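GDP-6-deoxy-D-mannose reductase (Pseudomonas aeruginosa, PDB 6X3B) probably reduces GDP-4-dehydro-6-deoxy-D-mannose to GDP-D-rhamnose with NADPH, a step in making the O-antigen of bacterial lipopolysaccharide. Local coordinates at residues S117-Y122 and R234-G239; L161-G166 and G242-V247; R177-I182 and R285-S290; N209-G214 and E257-L262. All coordinates share one frame; numbering follows the deposited sequence.

In the fold
Contacts 1, 2 and 3 all reach the large, mainly parallel sheet of the nucleotide-binding region, while contact 4 lies in a separate small sheet and its helix. Contacts 1 and 2 have centres 10 Å apart and touch, Leu235 resting on the ring of Tyr245. Contact 2 meets contact 3 through neighbouring strands, where the backbones of Tyr245 and Val247 probably bond to that of Arg177; those centres are 19 Å apart. Contact 3 supplies three residues of the NADPH pocket, Pro178, Phe179 and His181, whereas the side chain of Leu121 in contact 1 stays about 10 Å from the cofactor. Contact 4 is centred 20 Å from contact 3 and 38 Å from contact 1.

Contact 1. Residues S117-Y122 and R234-G239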
# COMPACT_ATOMS: atom_id res chain seq x y z
N SER A 117 -1.86 -22.02 -8.72
CA SER A 117 -0.48 -21.58 -8.52
C SER A 117 0.06 -20.95 -9.79
O SER A 117 1.28 -20.93 -10.00
CB SER A 117 0.42 -22.73 -8.05
OG SER A 117 0.49 -23.75 -9.04
N GLY A 118 -0.82 -20.42 -10.64
CA GLY A 118 -0.44 -19.82 -11.92
C GLY A 118 -0.20 -18.32 -11.88
O GLY A 118 0.32 -17.77 -10.91
N THR A 119 -0.56 -17.66 -12.98
CA THR A 119 -0.26 -16.24 -13.15
C THR A 119 -1.44 -15.39 -12.67
O THR A 119 -2.59 -15.64 -13.03
CB THR A 119 0.07 -15.95 -14.61
OG1 THR A 119 1.31 -16.60 -14.94
CG2 THR A 119 0.24 -14.44 -14.84
N PHE A 120 -1.15 -14.41 -11.83
CA PHE A 120 -2.16 -13.51 -11.30
C PHE A 120 -1.80 -12.10 -11.73
O PHE A 120 -0.82 -11.54 -11.24
CB PHE A 120 -2.24 -13.60 -9.78
CG PHE A 120 -3.44 -12.91 -9.19
CD1 PHE A 120 -3.43 -11.54 -8.97
CD2 PHE A 120 -4.58 -13.63 -8.86
CE1 PHE A 120 -4.55 -10.89 -8.42
CE2 PHE A 120 -5.71 -13.00 -8.30
CZ PHE A 120 -5.70 -11.64 -8.10
N LEU A 121 -2.60 -11.51 -12.62
CA LEU A 121 -2.37 -10.14 -13.06
C LEU A 121 -3.36 -9.23 -12.33
O LEU A 121 -4.57 -9.30 -12.57
CB LEU A 121 -2.51 -10.03 -14.58
CG LEU A 121 -2.59 -8.60 -15.13
CD1 LEU A 121 -1.30 -7.81 -14.80
CD2 LEU A 121 -2.85 -8.62 -16.64
N TYR A 122 -2.84 -8.41 -11.43
CA TYR A 122 -3.65 -7.47 -10.68
C TYR A 122 -3.73 -6.17 -11.46
O TYR A 122 -2.70 -5.64 -11.91
CB TYR A 122 -3.06 -7.20 -9.29
CG TYR A 122 -3.87 -6.15 -8.60
CD1 TYR A 122 -5.16 -6.44 -8.19
CD2 TYR A 122 -3.39 -4.85 -8.45
CE1 TYR A 122 -5.94 -5.47 -7.58
CE2 TYR A 122 -4.16 -3.88 -7.84
CZ TYR A 122 -5.45 -4.20 -7.42
OH TYR A 122 -6.23 -3.24 -6.81
N ARG A 234 -0.70 -9.50 -23.27
CA ARG A 234 0.74 -9.64 -23.52
C ARG A 234 1.53 -9.72 -22.22
O ARG A 234 2.58 -10.39 -22.16
CB ARG A 234 1.24 -8.49 -24.39
CG ARG A 234 0.59 -8.48 -25.77
CD ARG A 234 1.38 -7.65 -26.74
NE ARG A 234 2.53 -8.39 -27.22
CZ ARG A 234 2.51 -9.20 -28.27
NH1 ARG A 234 1.38 -9.35 -28.96
NH2 ARG A 234 3.60 -9.86 -28.63
N LEU A 235 1.04 -9.07 -21.16
CA LEU A 235 1.65 -9.24 -19.85
C LEU A 235 1.51 -10.67 -19.36
O LEU A 235 2.47 -11.25 -18.84
CB LEU A 235 1.03 -8.25 -18.86
CG LEU A 235 1.60 -6.84 -18.96
CD1 LEU A 235 0.80 -5.87 -18.07
CD2 LEU A 235 3.07 -6.85 -18.59
N LEU A 236 0.31 -11.26 -19.51
CA LEU A 236 0.13 -12.67 -19.16
C LEU A 236 1.12 -13.54 -19.92
O LEU A 236 1.66 -14.51 -19.37
CB LEU A 236 -1.28 -13.14 -19.48
CG LEU A 236 -2.45 -12.50 -18.71
CD1 LEU A 236 -3.75 -13.18 -19.15
CD2 LEU A 236 -2.25 -12.68 -17.21
N SER A 237 1.36 -13.22 -21.19
CA SER A 237 2.26 -14.05 -21.99
C SER A 237 3.72 -13.80 -21.67
O SER A 237 4.53 -14.73 -21.75
CB SER A 237 2.04 -13.81 -23.49
OG SER A 237 0.78 -14.30 -23.90
N HIS A 238 4.10 -12.57 -21.33
CA HIS A 238 5.51 -12.18 -21.36
C HIS A 238 6.01 -11.44 -20.12
O HIS A 238 7.23 -11.26 -20.00
CB HIS A 238 5.81 -11.30 -22.59
CG HIS A 238 5.37 -11.91 -23.90
ND1 HIS A 238 5.86 -13.11 -24.37
CD2 HIS A 238 4.51 -11.45 -24.85
CE1 HIS A 238 5.31 -13.38 -25.54
NE2 HIS A 238 4.49 -12.39 -25.86
N GLY A 239 5.13 -11.00 -19.22
CA GLY A 239 5.58 -10.19 -18.09
C GLY A 239 6.49 -10.95 -17.14
O GLY A 239 6.48 -12.17 -17.04
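Thr119, Leu121, Leu235 and Leu236 form a buried, wholly apolar contact between strand 119-123 and the C-terminal part of helix 225-238, on one face of the central sheet. The strand and helix segments run at 144° to each other, their axes 9.3 Å apart at closest approach. Leu236 CD2 is the wedge: it lies 3.7 Å from Leu121 CB and 3.9 Å from Thr119 CG2, entering between two side chains that share a strand face. Thr119 suits this place because it has two different branches. With chi1 at -67°, its methyl group CG2 stands anti to the backbone N and serves the packing, leaving OG1 to hydrogen-bond to Arg172. That arginine also binds the carbonyl oxygens of Leu236 and Gly239, so it ties strand and helix end together beside the leucines. Leu121 reaches on with CD1, 4.3 Å from Leu235 CD1, a looser touch that broadens the apolar layer. Leucine fits here, since its CB meets Leu236 while its fork extends to Leu235. Behind the strand, Phe120 turns to the other face and packs on helices 93-114 and 150-169, while strands 76-79 and 172-182 flank strand 119-123 in the sheet.

Contact 2. Residues L161-G166 and G242-V247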
# COMPACT_ATOMS: atom_id res chain seq x y z
N LEU A 161 -0.20 -6.31 -1.59
CA LEU A 161 -0.72 -7.61 -1.18
C LEU A 161 -0.47 -8.66 -2.25
O LEU A 161 0.11 -9.73 -1.98
CB LEU A 161 -2.22 -7.50 -0.86
CG LEU A 161 -2.88 -8.85 -0.55
CD1 LEU A 161 -2.31 -9.44 0.76
CD2 LEU A 161 -4.42 -8.71 -0.47
N CYS A 162 -0.89 -8.38 -3.50
CA CYS A 162 -0.69 -9.37 -4.56
C CYS A 162 0.79 -9.71 -4.74
O CYS A 162 1.15 -10.88 -4.91
CB CYS A 162 -1.27 -8.87 -5.87
SG CYS A 162 -3.08 -8.81 -5.80
N LEU A 163 1.65 -8.70 -4.71
CA LEU A 163 3.07 -8.98 -4.89
C LEU A 163 3.64 -9.74 -3.70
O LEU A 163 4.53 -10.58 -3.88
CB LEU A 163 3.84 -7.68 -5.12
CG LEU A 163 3.54 -6.99 -6.45
CD1 LEU A 163 4.05 -5.56 -6.43
CD2 LEU A 163 4.12 -7.79 -7.63
N GLN A 164 3.13 -9.46 -2.50
CA GLN A 164 3.52 -10.24 -1.33
C GLN A 164 3.10 -11.70 -1.48
O GLN A 164 3.86 -12.61 -1.12
CB GLN A 164 2.90 -9.65 -0.06
CG GLN A 164 3.24 -10.40 1.23
CD GLN A 164 2.10 -11.27 1.73
OE1 GLN A 164 2.24 -12.49 1.85
NE2 GLN A 164 0.96 -10.65 2.00
N TRP A 165 1.91 -11.94 -2.05
CA TRP A 165 1.47 -13.30 -2.32
C TRP A 165 2.39 -13.99 -3.31
O TRP A 165 2.67 -15.18 -3.19
CB TRP A 165 0.03 -13.31 -2.84
CG TRP A 165 -0.87 -13.46 -1.71
CD1 TRP A 165 -1.03 -12.58 -0.67
CD2 TRP A 165 -1.68 -14.60 -1.40
NE1 TRP A 165 -1.92 -13.08 0.25
CE2 TRP A 165 -2.33 -14.32 -0.18
CE3 TRP A 165 -1.93 -15.82 -2.05
CZ2 TRP A 165 -3.23 -15.22 0.40
CZ3 TRP A 165 -2.81 -16.71 -1.47
CH2 TRP A 165 -3.45 -16.42 -0.26
N GLY A 166 2.87 -13.25 -4.31
CA GLY A 166 3.80 -13.84 -5.25
C GLY A 166 5.10 -14.25 -4.58
O GLY A 166 5.67 -15.29 -4.89
N GLY A 242 6.61 -10.63 -10.41
CA GLY A 242 7.01 -9.65 -9.42
C GLY A 242 7.10 -8.22 -9.92
O GLY A 242 7.39 -7.32 -9.12
N ALA A 243 6.85 -7.97 -11.21
CA ALA A 243 7.09 -6.64 -11.76
C ALA A 243 5.79 -5.85 -11.91
O ALA A 243 4.71 -6.41 -12.09
CB ALA A 243 7.80 -6.73 -13.12
N VAL A 244 5.93 -4.52 -11.83
CA VAL A 244 4.86 -3.54 -12.02
C VAL A 244 5.07 -2.86 -13.37
O VAL A 244 6.17 -2.40 -13.68
CB VAL A 244 4.87 -2.50 -10.89
CG1 VAL A 244 3.85 -1.40 -11.16
CG2 VAL A 244 4.64 -3.17 -9.55
N TYR A 245 4.00 -2.77 -14.17
CA TYR A 245 4.07 -2.16 -15.50
C TYR A 245 3.03 -1.07 -15.65
O TYR A 245 1.84 -1.32 -15.42
CB TYR A 245 3.84 -3.21 -16.60
CG TYR A 245 4.84 -4.32 -16.58
CD1 TYR A 245 4.66 -5.44 -15.79
CD2 TYR A 245 5.99 -4.23 -17.35
CE1 TYR A 245 5.59 -6.46 -15.78
CE2 TYR A 245 6.93 -5.23 -17.34
CZ TYR A 245 6.73 -6.34 -16.57
OH TYR A 245 7.68 -7.31 -16.60
N ASN A 246 3.47 0.13 -16.06
CA ASN A 246 2.53 1.12 -16.58
C ASN A 246 1.92 0.62 -17.89
O ASN A 246 2.62 0.06 -18.73
CB ASN A 246 3.22 2.45 -16.87
CG ASN A 246 3.67 3.17 -15.61
OD1 ASN A 246 3.18 2.91 -14.50
ND2 ASN A 246 4.59 4.11 -15.79
N VAL A 247 0.63 0.87 -18.06
CA VAL A 247 -0.04 0.63 -19.34
C VAL A 247 -0.57 1.98 -19.80
O VAL A 247 -1.56 2.49 -19.26
CB VAL A 247 -1.15 -0.42 -19.23
CG1 VAL A 247 -1.87 -0.59 -20.60
CG2 VAL A 247 -0.58 -1.80 -18.75
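Leu163 meets Val244 and Gly242 with the two branches of its forked side chain, making a small contact near the protein surface between helix 150-169 and segment 242-247. The apolar part is methyl against methyl: Leu163 CD1 lies 4.0 Å from Val244 CG2, and the two side chains cross at about a right angle. Leu163 leaves the helix toward the strand, and with CG beside the backbone N (chi1 -68°) its fork puts CD1 on Val244 and CD2 on Gly242. The second part is methyl against backbone. Leu163 CD2 comes to 3.6 Å from Gly242 O, a van der Waals touch on a peptide group. Gly242 has a positive phi of 86°, where a CB would press on the carbonyl oxygen of the preceding residue, so glycine suits this backbone. Valine suits the strand: its beta branch fits extended backbone and points two methyl groups different ways, CG2 to Leu163 and CG1 to Arg177. Hydrogen bonds hold the backbones on each side separately. Within the helix, Trp165 N bonds to Leu161 O at 2.9 Å; Gly242 and Ala243 are bonded to Val173 and Val175 of strand 172-182. Around the contact, helices 225-238 and 292-298 pack against Tyr245 and Val247, helix 93-114 lies against Leu161, Cys162 and Trp165, and Val153 and Arg148 of the second subunit pack on Leu161 and Gln164.

Contact 3. Residues R177-I182 and R285-S290; sequences RPFNHI and RRVRGS. With NDP (NADPH dihydro-nicotinamide-adenine-dinucleotide phosphate), chain E.
Phe179 carries the contact, its ring touched in two ways by the loop 285-290. Val287 CG1 comes at the ring edge, in the ring plane, 3.8 Å from both Phe179 CD2 and Phe179 CE2. Gly289 instead lies over one face, with its CA 4.2 Å from Phe179 CE2. Glycine suits that spot because, with no side chain, it lets the main chain lie directly on the ring face. The Phe179 side chain leaves with CG anti to the carbonyl carbon (chi1 -74°), which sends the ring toward the loop. The carbonyl of the same residue is used on the cofactor side. His181 ND1 donates to Phe179 O at 3.0 Å, moderately bent at 141°, with the donor in the carbonyl plane and the oxygen close to the imidazole plane. This bond helps fix the rotation of the imidazole, one face of which meets the C3N-C4N side of the nicotinamide, the two rings tilted against each other: NADPH C3N stands 3.6 Å above the imidazole plane, offset toward its rim, and His181 ND1 is 3.3 Å from C4N, the carbon that carries the hydride. Further out, Asp221 accepts from Gly289 N and helps hold the loop. Pro178, Phe179 and His181 belong to the NADPH pocket, where Tyr151 and Lys155 also bind the cofactor, spaced as in the Tyr-x-x-x-Lys motif of the short-chain dehydrogenase/reductase family and its Rossmann fold.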
# COMPACT_ATOMS: atom_id res chain seq x y z
N ARG A 177 -0.51 -0.85 -14.20
CA ARG A 177 -1.04 0.47 -13.82
C ARG A 177 -1.54 1.17 -15.08
O ARG A 177 -0.79 1.92 -15.72
CB ARG A 177 0.01 1.33 -13.11
CG ARG A 177 0.41 0.78 -11.74
CD ARG A 177 1.61 1.52 -11.14
NE ARG A 177 1.85 1.09 -9.77
CZ ARG A 177 2.92 1.44 -9.06
NH1 ARG A 177 3.86 2.21 -9.62
NH2 ARG A 177 3.06 1.02 -7.80
N PRO A 178 -2.78 0.95 -15.49
CA PRO A 178 -3.28 1.61 -16.70
C PRO A 178 -3.60 3.06 -16.42
O PRO A 178 -4.08 3.42 -15.33
CB PRO A 178 -4.55 0.82 -17.04
CG PRO A 178 -5.02 0.33 -15.67
CD PRO A 178 -3.76 0.01 -14.91
N PHE A 179 -3.34 3.91 -17.41
CA PHE A 179 -3.73 5.30 -17.29
C PHE A 179 -5.12 5.46 -17.91
O PHE A 179 -5.92 4.53 -17.84
CB PHE A 179 -2.63 6.20 -17.90
CG PHE A 179 -1.37 6.28 -17.02
CD1 PHE A 179 -0.69 5.13 -16.64
CD2 PHE A 179 -0.90 7.51 -16.55
CE1 PHE A 179 0.46 5.19 -15.83
CE2 PHE A 179 0.24 7.58 -15.76
CZ PHE A 179 0.92 6.42 -15.39
N ASN A 180 -5.42 6.65 -18.44
CA ASN A 180 -6.79 6.95 -18.94
C ASN A 180 -7.24 5.96 -20.03
O ASN A 180 -6.45 5.66 -20.93
CB ASN A 180 -6.95 8.41 -19.34
CG ASN A 180 -6.94 9.33 -18.13
OD1 ASN A 180 -5.91 9.52 -17.51
ND2 ASN A 180 -8.10 9.87 -17.79
N HIS A 181 -8.46 5.49 -19.96
CA HIS A 181 -9.09 4.55 -20.92
C HIS A 181 -10.13 5.31 -21.75
O HIS A 181 -10.76 6.23 -21.21
CB HIS A 181 -9.95 3.50 -20.20
CG HIS A 181 -9.23 2.43 -19.46
ND1 HIS A 181 -8.18 2.68 -18.63
CD2 HIS A 181 -9.46 1.10 -19.38
CE1 HIS A 181 -7.76 1.56 -18.09
NE2 HIS A 181 -8.54 0.58 -18.53
N ILE A 182 -10.35 4.92 -22.97
CA ILE A 182 -11.42 5.48 -23.84
C ILE A 182 -12.16 4.29 -24.44
O ILE A 182 -11.49 3.42 -25.02
CB ILE A 182 -10.87 6.41 -24.94
CG1 ILE A 182 -10.11 7.61 -24.36
CG2 ILE A 182 -12.00 6.86 -25.85
CD1 ILE A 182 -9.58 8.54 -25.42
N ARG A 285 -1.80 19.44 -13.99
CA ARG A 285 -2.05 19.98 -15.32
C ARG A 285 -1.70 19.00 -16.43
O ARG A 285 -2.34 19.02 -17.49
CB ARG A 285 -1.27 21.27 -15.55
CG ARG A 285 -1.34 22.28 -14.42
CD ARG A 285 -2.77 22.66 -14.11
NE ARG A 285 -3.47 23.21 -15.27
CZ ARG A 285 -4.77 23.46 -15.29
NH1 ARG A 285 -5.49 23.21 -14.20
NH2 ARG A 285 -5.36 23.95 -16.37
N ARG A 286 -0.67 18.18 -16.25
CA ARG A 286 -0.17 17.33 -17.32
C ARG A 286 0.19 15.96 -16.79
O ARG A 286 0.86 15.84 -15.77
CB ARG A 286 1.05 17.95 -18.01
CG ARG A 286 0.83 19.35 -18.55
CD ARG A 286 2.13 19.94 -19.02
NE ARG A 286 2.81 19.02 -19.93
CZ ARG A 286 4.04 19.20 -20.39
NH1 ARG A 286 4.73 20.27 -20.03
NH2 ARG A 286 4.57 18.30 -21.21
N VAL A 287 -0.22 14.92 -17.52
CA VAL A 287 0.15 13.55 -17.19
C VAL A 287 0.59 12.86 -18.46
O VAL A 287 -0.16 12.82 -19.45
CB VAL A 287 -1.00 12.76 -16.53
CG1 VAL A 287 -0.55 11.29 -16.27
CG2 VAL A 287 -1.46 13.42 -15.24
N ARG A 288 1.82 12.36 -18.45
CA ARG A 288 2.35 11.51 -19.51
C ARG A 288 3.00 10.30 -18.84
O ARG A 288 3.83 10.47 -17.95
CB ARG A 288 3.37 12.27 -20.36
CG ARG A 288 3.55 11.76 -21.76
CD ARG A 288 4.33 12.77 -22.60
NE ARG A 288 5.75 12.83 -22.25
CZ ARG A 288 6.32 13.84 -21.60
NH1 ARG A 288 5.60 14.88 -21.21
NH2 ARG A 288 7.62 13.80 -21.34
N GLY A 289 2.62 9.10 -19.26
CA GLY A 289 3.22 7.90 -18.69
C GLY A 289 4.30 7.35 -19.60
O GLY A 289 4.28 7.57 -20.80
N SER A 290 5.24 6.60 -19.02
CA SER A 290 6.19 5.83 -19.83
C SER A 290 5.76 4.37 -19.87
O SER A 290 5.51 3.75 -18.83
CB SER A 290 7.61 5.92 -19.28
OG SER A 290 8.42 4.85 -19.78
PA NDP E . -16.39 -1.17 -13.43
O1A NDP E . -16.75 -0.41 -12.19
O2A NDP E . -17.03 -0.79 -14.71
O5B NDP E . -16.61 -2.74 -13.17
C5B NDP E . -16.35 -3.27 -11.85
C4B NDP E . -16.64 -4.75 -11.85
O4B NDP E . -16.37 -5.30 -10.54
C3B NDP E . -18.09 -5.16 -12.19
O3B NDP E . -18.12 -6.29 -13.04
C2B NDP E . -18.68 -5.45 -10.81
O2B NDP E . -19.74 -6.40 -10.92
C1B NDP E . -17.48 -6.05 -10.11
N9A NDP E . -17.55 -5.98 -8.65
C8A NDP E . -17.64 -4.85 -7.88
N7A NDP E . -17.70 -5.10 -6.60
C5A NDP E . -17.65 -6.48 -6.52
C6A NDP E . -17.68 -7.37 -5.42
N6A NDP E . -17.77 -6.94 -4.17
N1A NDP E . -17.62 -8.70 -5.68
C2A NDP E . -17.53 -9.09 -6.96
N3A NDP E . -17.50 -8.35 -8.06
C4A NDP E . -17.56 -7.04 -7.77
O3 NDP E . -14.80 -1.12 -13.63
PN NDP E . -13.92 -0.86 -14.94
O1N NDP E . -14.17 -1.98 -15.90
O2N NDP E . -14.15 0.53 -15.41
O5D NDP E . -12.44 -0.99 -14.36
C5D NDP E . -11.76 -2.26 -14.44
C4D NDP E . -10.47 -2.19 -13.65
O4D NDP E . -9.62 -1.17 -14.23
C3D NDP E . -10.62 -1.82 -12.17
O3D NDP E . -9.71 -2.55 -11.37
C2D NDP E . -10.32 -0.33 -12.18
O2D NDP E . -9.86 0.15 -10.93
C1D NDP E . -9.24 -0.23 -13.26
N1N NDP E . -9.18 1.12 -13.88
C2N NDP E . -10.16 1.54 -14.74
C3N NDP E . -10.05 2.71 -15.44
C7N NDP E . -11.25 3.23 -16.14
O7N NDP E . -11.20 4.32 -16.71
N7N NDP E . -12.35 2.49 -16.13
C4N NDP E . -8.72 3.40 -15.47
C5N NDP E . -7.77 2.89 -14.47
C6N NDP E . -8.14 1.96 -13.61
P2B NDP E . -21.15 -5.77 -10.45
O1X NDP E . -22.16 -6.89 -10.60
O2X NDP E . -20.99 -5.34 -9.00
O3X NDP E . -21.44 -4.60 -11.36

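Contact 4. Residues N209-G214 and E257-L262; sequences NRLEVG and ELIELL
Strand 210-213 passes helix 255-266 with the CA atoms of Leu211 and Ile259 9.5 Å apart, a separation that leaves the contact entirely to side chains. The strand pairs in parallel with strand 271-274, forming a small two-stranded sheet apart from the Rossmann sheet, with helix 255-266 packed on one face, in keeping with the second, smaller lobe of extended short-chain dehydrogenases. The helix is regular, with Leu261 N bonded to Glu257 O at 2.9 Å. Leu211 and Val213 share the strand face that looks at the helix, so both are apolar, and both meet the same residue, Ile259; the other strand face, with Arg210 and Glu212, is charged and exposed. Isoleucine is apt for meeting two partners, for its branches leave CB in different directions. CG1 stands beside the backbone N (chi1 -71°) and carries CD1 on toward the valine, while CG2 is anti to that N. Ile259 also packs on Ile216. Other helix residues face other partners: Leu258 packs on Ile192 and Ile306, and Leu262 on Ile199, Leu310 and Leu314, binding the helix to helices 191-203 and 306-320. Leu211 and Ile259 meet obliquely, with Leu211 CD2 3.7 Å from Ile259 CG2, and Val213 CG1 sits more loosely, 4.4 Å from Ile259 CD1.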
# COMPACT_ATOMS: atom_id res chain seq x y z
N ASN A 209 -26.50 22.77 -28.94
CA ASN A 209 -25.05 22.66 -29.28
C ASN A 209 -24.22 23.44 -28.25
O ASN A 209 -23.47 24.33 -28.66
CB ASN A 209 -24.77 23.12 -30.71
CG ASN A 209 -25.33 22.18 -31.75
OD1 ASN A 209 -26.36 21.55 -31.53
ND2 ASN A 209 -24.66 22.07 -32.88
N ARG A 210 -24.36 23.08 -26.97
CA ARG A 210 -23.62 23.76 -25.88
C ARG A 210 -23.02 22.71 -24.94
O ARG A 210 -23.75 21.79 -24.55
CB ARG A 210 -24.56 24.68 -25.10
CG ARG A 210 -24.59 26.11 -25.59
CD ARG A 210 -25.77 26.89 -25.04
NE ARG A 210 -25.80 26.87 -23.59
CZ ARG A 210 -25.14 27.72 -22.81
NH1 ARG A 210 -24.38 28.65 -23.36
NH2 ARG A 210 -25.23 27.62 -21.50
N LEU A 211 -21.73 22.86 -24.59
CA LEU A 211 -21.09 21.92 -23.68
C LEU A 211 -20.65 22.68 -22.43
O LEU A 211 -19.87 23.63 -22.53
CB LEU A 211 -19.88 21.28 -24.36
CG LEU A 211 -19.56 19.83 -24.07
CD1 LEU A 211 -20.83 19.01 -24.15
CD2 LEU A 211 -18.55 19.37 -25.10
N GLU A 212 -21.14 22.26 -21.27
CA GLU A 212 -20.75 22.86 -20.00
C GLU A 212 -19.62 22.05 -19.39
O GLU A 212 -19.79 20.86 -19.09
CB GLU A 212 -21.93 22.97 -19.04
CG GLU A 212 -22.94 24.05 -19.43
CD GLU A 212 -24.10 24.18 -18.46
OE1 GLU A 212 -24.07 23.54 -17.39
OE2 GLU A 212 -25.06 24.92 -18.77
N VAL A 213 -18.45 22.67 -19.22
CA VAL A 213 -17.25 21.96 -18.81
C VAL A 213 -16.69 22.59 -17.54
O VAL A 213 -16.98 23.74 -17.19
CB VAL A 213 -16.18 21.95 -19.91
CG1 VAL A 213 -16.74 21.38 -21.20
CG2 VAL A 213 -15.65 23.36 -20.12
N GLY A 214 -15.86 21.80 -16.85
CA GLY A 214 -14.98 22.32 -15.82
C GLY A 214 -13.63 22.67 -16.41
O GLY A 214 -13.57 23.25 -17.50
N GLU A 257 -8.66 19.67 -27.00
CA GLU A 257 -8.43 19.18 -28.35
C GLU A 257 -9.18 17.89 -28.62
O GLU A 257 -9.67 17.67 -29.73
CB GLU A 257 -6.93 18.99 -28.60
CG GLU A 257 -6.18 20.32 -28.72
CD GLU A 257 -4.68 20.15 -28.93
OE1 GLU A 257 -4.24 19.02 -29.24
OE2 GLU A 257 -3.94 21.15 -28.77
N LEU A 258 -9.31 17.01 -27.62
CA LEU A 258 -10.14 15.83 -27.80
C LEU A 258 -11.60 16.20 -28.01
O LEU A 258 -12.28 15.63 -28.87
CB LEU A 258 -10.01 14.89 -26.61
CG LEU A 258 -8.62 14.29 -26.41
CD1 LEU A 258 -8.58 13.35 -25.22
CD2 LEU A 258 -8.27 13.55 -27.68
N ILE A 259 -12.12 17.17 -27.24
CA ILE A 259 -13.50 17.61 -27.43
C ILE A 259 -13.70 18.18 -28.82
O ILE A 259 -14.71 17.91 -29.49
CB ILE A 259 -13.91 18.62 -26.35
CG1 ILE A 259 -14.06 17.94 -24.99
CG2 ILE A 259 -15.23 19.31 -26.71
CD1 ILE A 259 -14.15 18.95 -23.83
N GLU A 260 -12.75 18.99 -29.29
CA GLU A 260 -12.83 19.54 -30.64
C GLU A 260 -12.82 18.43 -31.68
O GLU A 260 -13.56 18.49 -32.67
CB GLU A 260 -11.68 20.52 -30.87
CG GLU A 260 -11.93 21.88 -30.18
CD GLU A 260 -10.71 22.77 -30.21
OE1 GLU A 260 -10.73 23.81 -30.92
OE2 GLU A 260 -9.72 22.43 -29.52
N LEU A 261 -11.99 17.39 -31.49
CA LEU A 261 -11.97 16.28 -32.44
C LEU A 261 -13.28 15.50 -32.41
O LEU A 261 -13.74 15.02 -33.45
CB LEU A 261 -10.77 15.37 -32.16
CG LEU A 261 -10.55 14.19 -33.13
CD1 LEU A 261 -10.45 14.70 -34.56
CD2 LEU A 261 -9.28 13.40 -32.75
N LEU A 262 -13.90 15.36 -31.23
CA LEU A 262 -15.21 14.73 -31.17
C LEU A 262 -16.23 15.51 -32.00
O LEU A 262 -16.97 14.94 -32.80
CB LEU A 262 -15.69 14.62 -29.72
CG LEU A 262 -15.21 13.44 -28.87
CD1 LEU A 262 -15.60 13.72 -27.41
CD2 LEU A 262 -15.81 12.13 -29.33